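Local coordinates for protein magnesium transporter (PDB 2OUX) that probably acts as a homodimeric membrane transporter for magnesium ions, this chain being its cytosolic part: a helical N domain and a pair of CBS domains, at residues A[12-16]-A[40-44]; A[172-177]-A[232-236]. Numbering follows the deposited sequence.

Contact 1 (A[12-16]-A[40-44]); sequences FALLL and GQFYQ
Two helical segments pack side by side here: 12-16, within helix 8-20, and 40-44, at the C-terminal part of helix 36-43. The backbones come nearest at F12 and F42, with CA atoms 6.4 Å apart, and the contact is made by van der Waals packing, without hydrogen bonds between the segments. F12, with chi1 in the m well and chi2 near 7°, lays its ring over the start of the F42 side chain. F12 CZ reaches F42 N at 3.5 Å and F42 CB at 3.6 Å, and F42 CB sits 3.8 Å from the F12 ring centroid in a CH-pi contact. F12 also touches Q41, F12 CE2 lying 4.0 Å from Q41 C. The F42 side chain, chi1 t, points at the first helix, so its ring edge meets the F12 face: a T-shaped pair, centroids 5.3 Å apart, planes at 67°. L15 points inward, placing CD1 3.4 Å from the F42 ring centroid, almost on the ring normal, while L15 CB lies 3.5 Å from F42 CE1. L16 closes the edge of that ring, L16 CG being 4.1 Å from F42 CE1. F27 of helix 24-31 touches both L15 and F42, tying in the helix that lies between these two in sequence. The result is a small aromatic-aliphatic core in the all-helical MgtE N domain, formed where its first and third helices pack together.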
ATOM      1  N   PHE A  12      10.438   3.533  25.887  1.00 48.18           N
ATOM      2  CA  PHE A  12      10.581   4.976  26.016  1.00 45.61           C
ATOM      3  C   PHE A  12      11.374   5.350  27.269  1.00 44.21           C
ATOM      4  O   PHE A  12      12.206   6.255  27.233  1.00 42.66           O
ATOM      5  CB  PHE A  12       9.202   5.646  26.047  1.00 42.79           C
ATOM      6  CG  PHE A  12       8.560   5.797  24.689  1.00 42.49           C
ATOM      7  CD1 PHE A  12       9.129   5.218  23.555  1.00 42.09           C
ATOM      8  CD2 PHE A  12       7.386   6.524  24.543  1.00 43.42           C
ATOM      9  CE1 PHE A  12       8.540   5.366  22.300  1.00 39.61           C
ATOM     10  CE2 PHE A  12       6.788   6.676  23.289  1.00 43.60           C
ATOM     11  CZ  PHE A  12       7.368   6.094  22.168  1.00 41.26           C
ATOM     12  N   ALA A  13      11.120   4.641  28.366  1.00 44.01           N
ATOM     13  CA  ALA A  13      11.806   4.893  29.634  1.00 44.00           C
ATOM     14  C   ALA A  13      13.315   4.701  29.506  1.00 43.76           C
ATOM     15  O   ALA A  13      14.095   5.516  30.003  1.00 44.36           O
ATOM     16  CB  ALA A  13      11.248   3.973  30.723  1.00 44.68           C
ATOM     17  N   LEU A  14      13.721   3.614  28.855  1.00 42.60           N
ATOM     18  CA  LEU A  14      15.137   3.339  28.642  1.00 42.44           C
ATOM     19  C   LEU A  14      15.697   4.447  27.762  1.00 41.88           C
ATOM     20  O   LEU A  14      16.776   4.980  28.018  1.00 40.01           O
ATOM     21  CB  LEU A  14      15.326   1.990  27.939  1.00 43.94           C
ATOM     22  CG  LEU A  14      15.417   0.692  28.754  1.00 45.50           C
ATOM     23  CD1 LEU A  14      14.196   0.501  29.657  1.00 45.43           C
ATOM     24  CD2 LEU A  14      15.550  -0.460  27.779  1.00 46.05           C
ATOM     25  N   LEU A  15      14.944   4.785  26.719  1.00 41.63           N
ATOM     26  CA  LEU A  15      15.334   5.830  25.780  1.00 41.83           C
ATOM     27  C   LEU A  15      15.562   7.162  26.490  1.00 40.71           C
ATOM     28  O   LEU A  15      16.564   7.830  26.249  1.00 39.88           O
ATOM     29  CB  LEU A  15      14.252   6.013  24.719  1.00 43.12           C
ATOM     30  CG  LEU A  15      14.599   5.826  23.243  1.00 43.61           C
ATOM     31  CD1 LEU A  15      13.396   6.263  22.415  1.00 45.02           C
ATOM     32  CD2 LEU A  15      15.819   6.645  22.862  1.00 44.20           C
ATOM     33  N   LEU A  16      14.624   7.547  27.351  1.00 41.24           N
ATOM     34  CA  LEU A  16      14.732   8.805  28.101  1.00 44.16           C
ATOM     35  C   LEU A  16      16.002   8.847  28.947  1.00 44.79           C
ATOM     36  O   LEU A  16      16.618   9.897  29.112  1.00 42.21           O
ATOM     37  CB  LEU A  16      13.517   8.999  29.019  1.00 43.71           C
ATOM     38  CG  LEU A  16      12.501  10.079  28.614  1.00 45.93           C
ATOM     39  CD1 LEU A  16      11.296  10.055  29.554  1.00 44.82           C
ATOM     40  CD2 LEU A  16      13.165  11.441  28.638  1.00 43.29           C
ATOM     41  N   GLY A  40       7.931   9.599  16.702  1.00 27.84           N
ATOM     42  CA  GLY A  40       7.147  10.807  16.879  1.00 29.31           C
ATOM     43  C   GLY A  40       6.498  10.907  18.252  1.00 30.45           C
ATOM     44  O   GLY A  40       6.474  11.975  18.864  1.00 31.69           O
ATOM     45  N   GLN A  41       5.964   9.796  18.742  1.00 30.96           N
ATOM     46  CA  GLN A  41       5.325   9.786  20.049  1.00 31.54           C
ATOM     47  C   GLN A  41       6.349  10.055  21.146  1.00 32.62           C
ATOM     48  O   GLN A  41       6.107  10.858  22.048  1.00 33.16           O
ATOM     49  CB  GLN A  41       4.632   8.443  20.283  1.00 32.67           C
ATOM     50  CG  GLN A  41       3.499   8.189  19.303  1.00 33.62           C
ATOM     51  CD  GLN A  41       2.465   9.302  19.327  1.00 33.34           C
ATOM     52  OE1 GLN A  41       1.694   9.423  20.277  1.00 35.11           O
ATOM     53  NE2 GLN A  41       2.456  10.129  18.284  1.00 29.91           N
ATOM     54  N   PHE A  42       7.489   9.376  21.068  1.00 33.51           N
ATOM     55  CA  PHE A  42       8.550   9.572  22.045  1.00 33.80           C
ATOM     56  C   PHE A  42       8.900  11.054  22.071  1.00 34.54           C
ATOM     57  O   PHE A  42       8.857  11.687  23.120  1.00 35.79           O
ATOM     58  CB  PHE A  42       9.795   8.764  21.663  1.00 32.53           C
ATOM     59  CG  PHE A  42      10.973   9.014  22.563  1.00 32.65           C
ATOM     60  CD1 PHE A  42      10.997   8.506  23.861  1.00 32.05           C
ATOM     61  CD2 PHE A  42      12.044   9.779  22.124  1.00 29.25           C
ATOM     62  CE1 PHE A  42      12.071   8.761  24.710  1.00 31.76           C
ATOM     63  CE2 PHE A  42      13.119  10.040  22.962  1.00 30.64           C
ATOM     64  CZ  PHE A  42      13.134   9.528  24.262  1.00 30.38           C
ATOM     65  N   TYR A  43       9.221  11.601  20.903  1.00 34.42           N
ATOM     66  CA  TYR A  43       9.584  13.010  20.769  1.00 34.29           C
ATOM     67  C   TYR A  43       8.532  13.995  21.269  1.00 36.45           C
ATOM     68  O   TYR A  43       8.869  15.019  21.861  1.00 37.37           O
ATOM     69  CB  TYR A  43       9.916  13.320  19.310  1.00 31.56           C
ATOM     70  CG  TYR A  43      10.064  14.794  18.974  1.00 32.37           C
ATOM     71  CD1 TYR A  43       8.959  15.566  18.613  1.00 30.01           C
ATOM     72  CD2 TYR A  43      11.319  15.400  18.962  1.00 33.41           C
ATOM     73  CE1 TYR A  43       9.104  16.910  18.242  1.00 30.78           C
ATOM     74  CE2 TYR A  43      11.476  16.741  18.594  1.00 32.59           C
ATOM     75  CZ  TYR A  43      10.369  17.489  18.230  1.00 32.25           C
ATOM     76  OH  TYR A  43      10.539  18.802  17.835  1.00 29.78           O
ATOM     77  N   GLN A  44       7.262  13.692  21.032  1.00 37.97           N
ATOM     78  CA  GLN A  44       6.189  14.579  21.465  1.00 40.48           C
ATOM     79  C   GLN A  44       5.903  14.472  22.962  1.00 41.07           C
ATOM     80  O   GLN A  44       5.005  15.134  23.474  1.00 40.96           O
ATOM     81  CB  GLN A  44       4.916  14.292  20.660  1.00 40.18           C
ATOM     82  CG  GLN A  44       5.008  14.744  19.210  1.00 44.01           C
ATOM     83  CD  GLN A  44       3.802  14.337  18.381  1.00 46.60           C
ATOM     84  OE1 GLN A  44       2.680  14.791  18.618  1.00 46.12           O
ATOM     85  NE2 GLN A  44       4.029  13.472  17.401  1.00 47.33           N
TER

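Contact 2 (A[172-177]-A[232-236]); sequences TIYYVY and FLAVP
Strands 175-177 and 234-236 run almost exactly parallel, at 5°, yet their axes lie 9.1 Å apart, too far for sheet pairing, and side chains and one water fill the gap. The register is in step: CA atoms are 8.3 Å apart for Y174 and L233, 7.7 Å for Y175 and A234, and 8.1 Å for Y177 and P236. T172 OG1 accepts from Y174 N (3.2 Å) in an ST turn, and T172 OG1 lies 3.9 Å from L233 CD1. Y174 CB rests 3.9 Å from L233 CD2, while the Y174 ring stacks on Y174 of the second subunit and its hydroxyl bonds R192 N of that subunit. Y175, chi1 m, reaches across: Y175 CE2 is 3.5 Å from L233 CG and, both L233 chi angles being p, the L233 side chain lies beside the Y175 ring. Y175 OH is 3.3 Å from F232 CD1. The water lies 2.7 Å from Y175 OH and accepts a weak bond, also 2.7 Å, from L233 N. Y177, also m, follows, with Y177 CE1 3.5 Å from P236 CD and Y177 OH 4.0 Å from A234 CB. Y177 and A234 belong to one magnesium site seen here. Equivalent central strands facing each other in step across two CBS repeats are what the pseudo-twofold CBS pair, or Bateman module, is built on.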
ATOM      1  N   THR A 172       7.869   5.631  -2.658  1.00 26.57           N
ATOM      2  CA  THR A 172       7.626   4.214  -2.852  1.00 25.72           C
ATOM      3  C   THR A 172       8.222   3.779  -4.184  1.00 26.25           C
ATOM      4  O   THR A 172       8.335   4.574  -5.115  1.00 28.12           O
ATOM      5  CB  THR A 172       6.121   3.911  -2.885  1.00 23.74           C
ATOM      6  OG1 THR A 172       5.922   2.496  -2.913  1.00 22.76           O
ATOM      7  CG2 THR A 172       5.478   4.536  -4.122  1.00 19.51           C
ATOM      8  N   ILE A 173       8.601   2.512  -4.262  1.00 25.37           N
ATOM      9  CA  ILE A 173       9.165   1.958  -5.475  1.00 23.08           C
ATOM     10  C   ILE A 173       8.291   0.790  -5.888  1.00 20.80           C
ATOM     11  O   ILE A 173       8.611   0.082  -6.828  1.00 20.22           O
ATOM     12  CB  ILE A 173      10.609   1.433  -5.248  1.00 26.16           C
ATOM     13  CG1 ILE A 173      10.597   0.193  -4.345  1.00 28.63           C
ATOM     14  CG2 ILE A 173      11.464   2.532  -4.626  1.00 26.43           C
ATOM     15  CD1 ILE A 173      11.900  -0.576  -4.372  1.00 28.57           C
ATOM     16  N   TYR A 174       7.180   0.593  -5.184  1.00 20.06           N
ATOM     17  CA  TYR A 174       6.306  -0.530  -5.490  1.00 21.00           C
ATOM     18  C   TYR A 174       5.558  -0.396  -6.798  1.00 22.62           C
ATOM     19  O   TYR A 174       4.923  -1.334  -7.267  1.00 23.38           O
ATOM     20  CB  TYR A 174       5.378  -0.810  -4.305  1.00 19.54           C
ATOM     21  CG  TYR A 174       6.195  -1.285  -3.108  1.00 18.42           C
ATOM     22  CD1 TYR A 174       7.357  -2.033  -3.303  1.00 16.46           C
ATOM     23  CD2 TYR A 174       5.841  -0.952  -1.804  1.00 15.70           C
ATOM     24  CE1 TYR A 174       8.159  -2.430  -2.228  1.00 18.59           C
ATOM     25  CE2 TYR A 174       6.634  -1.346  -0.717  1.00 20.40           C
ATOM     26  CZ  TYR A 174       7.797  -2.086  -0.941  1.00 19.96           C
ATOM     27  OH  TYR A 174       8.599  -2.463   0.114  1.00 19.68           O
ATOM     28  N   TYR A 175       5.650   0.787  -7.388  1.00 24.73           N
ATOM     29  CA  TYR A 175       5.073   1.041  -8.697  1.00 26.43           C
ATOM     30  C   TYR A 175       6.178   1.795  -9.409  1.00 25.91           C
ATOM     31  O   TYR A 175       6.788   2.695  -8.830  1.00 27.36           O
ATOM     32  CB  TYR A 175       3.817   1.922  -8.621  1.00 26.39           C
ATOM     33  CG  TYR A 175       2.551   1.171  -8.303  1.00 29.13           C
ATOM     34  CD1 TYR A 175       2.167   0.079  -9.072  1.00 32.22           C
ATOM     35  CD2 TYR A 175       1.739   1.544  -7.234  1.00 29.25           C
ATOM     36  CE1 TYR A 175       1.008  -0.624  -8.787  1.00 34.46           C
ATOM     37  CE2 TYR A 175       0.578   0.846  -6.939  1.00 31.24           C
ATOM     38  CZ  TYR A 175       0.220  -0.236  -7.716  1.00 34.14           C
ATOM     39  OH  TYR A 175      -0.922  -0.946  -7.430  1.00 38.46           O
ATOM     40  N   VAL A 176       6.462   1.416 -10.646  1.00 27.02           N
ATOM     41  CA  VAL A 176       7.486   2.107 -11.422  1.00 26.36           C
ATOM     42  C   VAL A 176       6.785   2.701 -12.629  1.00 27.01           C
ATOM     43  O   VAL A 176       6.206   1.979 -13.437  1.00 26.43           O
ATOM     44  CB  VAL A 176       8.582   1.146 -11.902  1.00 27.39           C
ATOM     45  CG1 VAL A 176       9.648   1.915 -12.667  1.00 27.53           C
ATOM     46  CG2 VAL A 176       9.201   0.430 -10.707  1.00 28.19           C
ATOM     47  N   TYR A 177       6.828   4.020 -12.750  1.00 27.15           N
ATOM     48  CA  TYR A 177       6.169   4.680 -13.870  1.00 27.62           C
ATOM     49  C   TYR A 177       7.086   4.808 -15.082  1.00 27.36           C
ATOM     50  O   TYR A 177       8.289   5.023 -14.949  1.00 29.27           O
ATOM     51  CB  TYR A 177       5.649   6.037 -13.399  1.00 25.13           C
ATOM     52  CG  TYR A 177       4.728   5.867 -12.213  1.00 24.21           C
ATOM     53  CD1 TYR A 177       3.397   5.482 -12.393  1.00 22.13           C
ATOM     54  CD2 TYR A 177       5.216   5.972 -10.907  1.00 22.91           C
ATOM     55  CE1 TYR A 177       2.575   5.194 -11.306  1.00 17.14           C
ATOM     56  CE2 TYR A 177       4.398   5.689  -9.810  1.00 20.59           C
ATOM     57  CZ  TYR A 177       3.085   5.293 -10.024  1.00 20.78           C
ATOM     58  OH  TYR A 177       2.309   4.934  -8.956  1.00 20.23           O
ATOM     59  N   PHE A 232      -5.222   0.628  -5.146  1.00 26.08           N
ATOM     60  CA  PHE A 232      -3.829   0.993  -5.404  1.00 25.74           C
ATOM     61  C   PHE A 232      -3.196   1.566  -4.140  1.00 27.45           C
ATOM     62  O   PHE A 232      -3.892   2.165  -3.313  1.00 28.31           O
ATOM     63  CB  PHE A 232      -3.728   2.077  -6.471  1.00 25.93           C
ATOM     64  CG  PHE A 232      -4.076   1.627  -7.854  1.00 27.71           C
ATOM     65  CD1 PHE A 232      -3.801   0.337  -8.279  1.00 27.39           C
ATOM     66  CD2 PHE A 232      -4.586   2.539  -8.773  1.00 28.47           C
ATOM     67  CE1 PHE A 232      -4.021  -0.035  -9.605  1.00 29.79           C
ATOM     68  CE2 PHE A 232      -4.803   2.172 -10.095  1.00 28.53           C
ATOM     69  CZ  PHE A 232      -4.519   0.884 -10.509  1.00 26.67           C
ATOM     70  N   LEU A 233      -1.881   1.402  -4.000  1.00 25.17           N
ATOM     71  CA  LEU A 233      -1.176   1.941  -2.842  1.00 23.78           C
ATOM     72  C   LEU A 233      -0.642   3.317  -3.226  1.00 23.45           C
ATOM     73  O   LEU A 233      -0.107   4.051  -2.399  1.00 23.38           O
ATOM     74  CB  LEU A 233      -0.048   0.996  -2.417  1.00 23.27           C
ATOM     75  CG  LEU A 233       1.018   0.639  -3.455  1.00 26.14           C
ATOM     76  CD1 LEU A 233       2.102   1.723  -3.482  1.00 21.83           C
ATOM     77  CD2 LEU A 233       1.631  -0.710  -3.090  1.00 23.97           C
ATOM     78  N   ALA A 234      -0.804   3.661  -4.499  1.00 23.86           N
ATOM     79  CA  ALA A 234      -0.381   4.962  -5.007  1.00 25.14           C
ATOM     80  C   ALA A 234      -1.001   5.198  -6.381  1.00 24.86           C
ATOM     81  O   ALA A 234      -1.389   4.248  -7.064  1.00 24.33           O
ATOM     82  CB  ALA A 234       1.147   5.039  -5.096  1.00 24.00           C
ATOM     83  N   VAL A 235      -1.107   6.466  -6.776  1.00 24.43           N
ATOM     84  CA  VAL A 235      -1.661   6.810  -8.074  1.00 23.88           C
ATOM     85  C   VAL A 235      -0.953   8.033  -8.632  1.00 24.71           C
ATOM     86  O   VAL A 235      -0.777   9.033  -7.938  1.00 25.56           O
ATOM     87  CB  VAL A 235      -3.199   7.045  -7.995  1.00 26.19           C
ATOM     88  CG1 VAL A 235      -3.522   8.296  -7.183  1.00 23.59           C
ATOM     89  CG2 VAL A 235      -3.776   7.125  -9.402  1.00 26.91           C
ATOM     90  N   PRO A 236      -0.517   7.961  -9.900  1.00 25.69           N
ATOM     91  CA  PRO A 236       0.185   9.077 -10.538  1.00 27.65           C
ATOM     92  C   PRO A 236      -0.684  10.290 -10.838  1.00 28.29           C
ATOM     93  O   PRO A 236      -1.890  10.176 -11.042  1.00 27.22           O
ATOM     94  CB  PRO A 236       0.787   8.439 -11.793  1.00 25.74           C
ATOM     95  CG  PRO A 236      -0.174   7.378 -12.128  1.00 25.95           C
ATOM     96  CD  PRO A 236      -0.551   6.786 -10.788  1.00 25.02           C
TER
HETATM   97  O   HOH W   1      -1.216  -1.159  -4.730  1.00 41.13           O

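The contacts are in series along the chain and share no helix, strand or sheet: contact 1 closes within the helical N domain before contact 2 opens in the CBS pair. Their centres are 32 Å apart, on opposite sides of the chain's centre, and their nearest atoms stay about 20 Å apart. Contact 1 joins two helices of one domain, 8-20 and 36-43, whereas contact 2 joins the middle strands of two separate three-stranded sheets and reaches the second subunit. Magnesium sites also lie between the domains: D99 of the N domain and D252 of the second CBS repeat share an ion, so metal bridges the two parts in which the contacts lie.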